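PDB 5WA4: pyridine synthase TbtD, which probably builds the central pyridine ring of the thiopeptide antibiotic thiomuracin by a formal [4+2] aza-cycloaddition, engaging the leader peptide of its substrate. Local coordinates for residues D24-G29 with F46-R51. Residues are numbered along the deposited sequence; the frame is centred on the assembly and turned at random.
Sequences DLILDG and FLRHWR
Arg-48 NH2 forms a salt bridge with Asp-23, at the start of helix 22-35, and lies 3.6 Å from CD1 of Ile-26 one turn along the same helix. Arginine suits this place because its chain, extended from CG to NE, can leave the strand and reach the helix, pairing its charge while the guanidinium also meets a methyl. Arg-327 serves both strand residues: its carbonyl O accepts a weak hydrogen bond from Arg-48 NE, which should help limit rotation of the guanidinium, and its side chain makes a cation-pi contact with the ring of Phe-46.

Within 24-29, Ile-26 is the residue that meets the strand. With CG2 anti to the backbone N and CG1 beside it (chi1 -80°), both branches reach neighbouring ring carbons of Phe-46: CG1 lies 3.8 Å from Phe-46 CE1, and CG2 lies 3.9 Å from Phe-46 CZ. The CD1 methyl continues from CE1 to the arginine, so one branched aliphatic side chain, crossing both partners at about a right angle, fills the corner between them. Phenylalanine fits here because CE1 and CZ give the isoleucine branches apolar partners in a buried place.

Phe-46 and Arg-48, two residues apart on the strand, both reach the helix, Phe-46 directly and Arg-48 with the end of its long chain. This is helix-on-sheet packing within the lantibiotic dehydratase C-terminal family region: helix 22-35, which follows strand 9-16, lies against strand 44-49, outermost in the chain's four-stranded antiparallel sheet and paired with strand 55-62, while Leu-155 of helix 135-159 also touches Ile-26.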
ATOM      1  N   ASP E  24       8.450 -28.931 -36.734  1.00 68.11           N
ATOM      2  CA  ASP E  24       8.499 -30.048 -37.679  1.00 68.77           C
ATOM      3  C   ASP E  24       7.622 -31.187 -37.216  1.00 66.35           C
ATOM      4  O   ASP E  24       6.946 -31.821 -38.027  1.00 68.98           O
ATOM      5  CB  ASP E  24       9.938 -30.556 -37.884  1.00 73.29           C
ATOM      6  CG  ASP E  24      10.701 -29.784 -38.965  1.00 71.03           C
ATOM      7  OD1 ASP E  24      10.091 -29.375 -39.991  1.00 64.28           O
ATOM      8  OD2 ASP E  24      11.922 -29.590 -38.766  1.00 73.59           O
ATOM      9  N   LEU E  25       7.650 -31.457 -35.915  1.00 63.06           N
ATOM     10  CA  LEU E  25       6.775 -32.467 -35.332  1.00 63.97           C
ATOM     11  C   LEU E  25       5.321 -32.112 -35.595  1.00 64.69           C
ATOM     12  O   LEU E  25       4.485 -32.988 -35.819  1.00 66.72           O
ATOM     13  CB  LEU E  25       7.023 -32.601 -33.828  1.00 60.73           C
ATOM     14  CG  LEU E  25       5.953 -33.297 -32.974  1.00 52.64           C
ATOM     15  CD1 LEU E  25       5.743 -34.747 -33.359  1.00 53.64           C
ATOM     16  CD2 LEU E  25       6.340 -33.208 -31.524  1.00 50.23           C
ATOM     17  N   ILE E  26       5.033 -30.814 -35.562  1.00 65.72           N
ATOM     18  CA  ILE E  26       3.692 -30.320 -35.831  1.00 66.52           C
ATOM     19  C   ILE E  26       3.293 -30.729 -37.243  1.00 67.19           C
ATOM     20  O   ILE E  26       2.326 -31.477 -37.423  1.00 70.63           O
ATOM     21  CB  ILE E  26       3.601 -28.767 -35.638  1.00 64.79           C
ATOM     22  CG1 ILE E  26       3.480 -28.420 -34.151  1.00 59.28           C
ATOM     23  CG2 ILE E  26       2.426 -28.162 -36.399  1.00 52.77           C
ATOM     24  CD1 ILE E  26       3.635 -26.951 -33.864  1.00 53.53           C
ATOM     25  N   LEU E  27       4.072 -30.290 -38.228  1.00 64.19           N
ATOM     26  CA  LEU E  27       3.711 -30.439 -39.633  1.00 62.65           C
ATOM     27  C   LEU E  27       3.856 -31.854 -40.200  1.00 65.47           C
ATOM     28  O   LEU E  27       3.105 -32.230 -41.093  1.00 72.92           O
ATOM     29  CB  LEU E  27       4.551 -29.482 -40.472  1.00 63.62           C
ATOM     30  CG  LEU E  27       4.408 -28.011 -40.106  1.00 60.28           C
ATOM     31  CD1 LEU E  27       5.291 -27.130 -40.984  1.00 57.94           C
ATOM     32  CD2 LEU E  27       2.958 -27.621 -40.229  1.00 60.12           C
ATOM     33  N   ASP E  28       4.823 -32.624 -39.703  1.00 65.93           N
ATOM     34  CA  ASP E  28       5.204 -33.896 -40.336  1.00 68.50           C
ATOM     35  C   ASP E  28       4.725 -35.111 -39.562  1.00 72.08           C
ATOM     36  O   ASP E  28       4.699 -36.226 -40.084  1.00 70.60           O
ATOM     37  CB  ASP E  28       6.730 -33.993 -40.502  1.00 64.16           C
ATOM     38  CG  ASP E  28       7.299 -32.936 -41.442  1.00 71.62           C
ATOM     39  OD1 ASP E  28       6.512 -32.273 -42.159  1.00 63.39           O
ATOM     40  OD2 ASP E  28       8.547 -32.784 -41.470  1.00 74.27           O
ATOM     41  N   GLY E  29       4.375 -34.900 -38.300  1.00 74.35           N
ATOM     42  CA  GLY E  29       3.867 -35.974 -37.471  1.00 69.78           C
ATOM     43  C   GLY E  29       2.438 -35.735 -37.026  1.00 77.72           C
ATOM     44  O   GLY E  29       1.587 -36.610 -37.171  1.00 88.97           O
ATOM     45  N   PHE E  46      -3.828 -28.888 -30.641  1.00 49.53           N
ATOM     46  CA  PHE E  46      -2.629 -29.195 -29.878  1.00 55.62           C
ATOM     47  C   PHE E  46      -2.123 -27.931 -29.203  1.00 51.49           C
ATOM     48  O   PHE E  46      -2.407 -26.819 -29.658  1.00 47.36           O
ATOM     49  CB  PHE E  46      -1.533 -29.827 -30.778  1.00 53.52           C
ATOM     50  CG  PHE E  46      -1.293 -29.081 -32.071  1.00 48.04           C
ATOM     51  CD1 PHE E  46      -0.310 -28.120 -32.162  1.00 44.40           C
ATOM     52  CD2 PHE E  46      -2.073 -29.333 -33.190  1.00 52.84           C
ATOM     53  CE1 PHE E  46      -0.100 -27.433 -33.340  1.00 47.60           C
ATOM     54  CE2 PHE E  46      -1.867 -28.641 -34.379  1.00 49.62           C
ATOM     55  CZ  PHE E  46      -0.883 -27.692 -34.451  1.00 48.50           C
ATOM     56  N   LEU E  47      -1.388 -28.118 -28.111  1.00 49.50           N
ATOM     57  CA  LEU E  47      -0.691 -27.030 -27.438  1.00 50.72           C
ATOM     58  C   LEU E  47       0.764 -27.391 -27.073  1.00 54.57           C
ATOM     59  O   LEU E  47       1.079 -28.569 -26.790  1.00 49.67           O
ATOM     60  CB  LEU E  47      -1.439 -26.641 -26.163  1.00 49.83           C
ATOM     61  CG  LEU E  47      -2.886 -26.164 -26.277  1.00 49.19           C
ATOM     62  CD1 LEU E  47      -3.539 -26.184 -24.910  1.00 41.24           C
ATOM     63  CD2 LEU E  47      -2.962 -24.783 -26.910  1.00 47.73           C
ATOM     64  N   ARG E  48       1.638 -26.383 -27.051  1.00 42.11           N
ATOM     65  CA  ARG E  48       2.969 -26.564 -26.470  1.00 46.16           C
ATOM     66  C   ARG E  48       2.954 -26.274 -24.984  1.00 48.54           C
ATOM     67  O   ARG E  48       2.220 -25.398 -24.532  1.00 54.09           O
ATOM     68  CB  ARG E  48       3.994 -25.652 -27.130  1.00 43.32           C
ATOM     69  CG  ARG E  48       3.883 -25.597 -28.608  1.00 42.66           C
ATOM     70  CD  ARG E  48       4.727 -24.503 -29.140  1.00 40.36           C
ATOM     71  NE  ARG E  48       4.599 -24.407 -30.589  1.00 51.44           N
ATOM     72  CZ  ARG E  48       5.617 -24.183 -31.416  1.00 52.87           C
ATOM     73  NH1 ARG E  48       6.839 -24.089 -30.930  1.00 56.62           N
ATOM     74  NH2 ARG E  48       5.420 -24.072 -32.729  1.00 55.70           N
ATOM     75  N   HIS E  49       3.780 -26.992 -24.238  1.00 44.33           N
ATOM     76  CA  HIS E  49       4.004 -26.715 -22.826  1.00 47.13           C
ATOM     77  C   HIS E  49       5.404 -27.200 -22.360  1.00 50.55           C
ATOM     78  O   HIS E  49       6.005 -28.086 -22.978  1.00 42.24           O
ATOM     79  CB  HIS E  49       2.924 -27.375 -21.963  1.00 49.77           C
ATOM     80  CG  HIS E  49       2.789 -26.759 -20.607  1.00 52.51           C
ATOM     81  ND1 HIS E  49       3.468 -27.232 -19.505  1.00 55.73           N
ATOM     82  CD2 HIS E  49       2.070 -25.692 -20.178  1.00 53.82           C
ATOM     83  CE1 HIS E  49       3.168 -26.487 -18.452  1.00 56.99           C
ATOM     84  NE2 HIS E  49       2.320 -25.548 -18.834  1.00 55.63           N
ATOM     85  N   TRP E  50       5.859 -26.636 -21.234  1.00 47.96           N
ATOM     86  CA  TRP E  50       7.194 -26.803 -20.679  1.00 37.72           C
ATOM     87  C   TRP E  50       7.372 -27.904 -19.645  1.00 45.68           C
ATOM     88  O   TRP E  50       8.492 -28.354 -19.406  1.00 46.57           O
ATOM     89  CB  TRP E  50       7.646 -25.493 -20.028  1.00 36.85           C
ATOM     90  CG  TRP E  50       6.681 -24.919 -19.018  1.00 47.97           C
ATOM     91  CD1 TRP E  50       5.700 -24.009 -19.262  1.00 47.80           C
ATOM     92  CD2 TRP E  50       6.607 -25.216 -17.603  1.00 54.21           C
ATOM     93  NE1 TRP E  50       5.019 -23.717 -18.109  1.00 51.22           N
ATOM     94  CE2 TRP E  50       5.545 -24.436 -17.080  1.00 52.78           C
ATOM     95  CE3 TRP E  50       7.325 -26.056 -16.745  1.00 46.15           C
ATOM     96  CZ2 TRP E  50       5.187 -24.480 -15.724  1.00 50.49           C
ATOM     97  CZ3 TRP E  50       6.966 -26.091 -15.398  1.00 50.75           C
ATOM     98  CH2 TRP E  50       5.906 -25.305 -14.903  1.00 51.58           C
ATOM     99  N   ARG E  51       6.289 -28.326 -19.013  1.00 48.13           N
ATOM    100  CA  ARG E  51       6.426 -29.100 -17.795  1.00 50.22           C
ATOM    101  C   ARG E  51       6.911 -30.512 -18.053  1.00 48.01           C
ATOM    102  O   ARG E  51       6.362 -31.224 -18.897  1.00 50.07           O
ATOM    103  CB  ARG E  51       5.100 -29.125 -17.044  1.00 56.57           C
ATOM    104  CG  ARG E  51       5.254 -29.311 -15.560  1.00 55.83           C
ATOM    105  CD  ARG E  51       3.915 -29.575 -14.934  1.00 58.18           C
ATOM    106  NE  ARG E  51       3.652 -30.981 -14.652  1.00 64.55           N
ATOM    107  CZ  ARG E  51       2.454 -31.528 -14.779  1.00 63.27           C
ATOM    108  NH1 ARG E  51       1.453 -30.775 -15.207  1.00 56.46           N
ATOM    109  NH2 ARG E  51       2.259 -32.817 -14.497  1.00 65.16           N
TER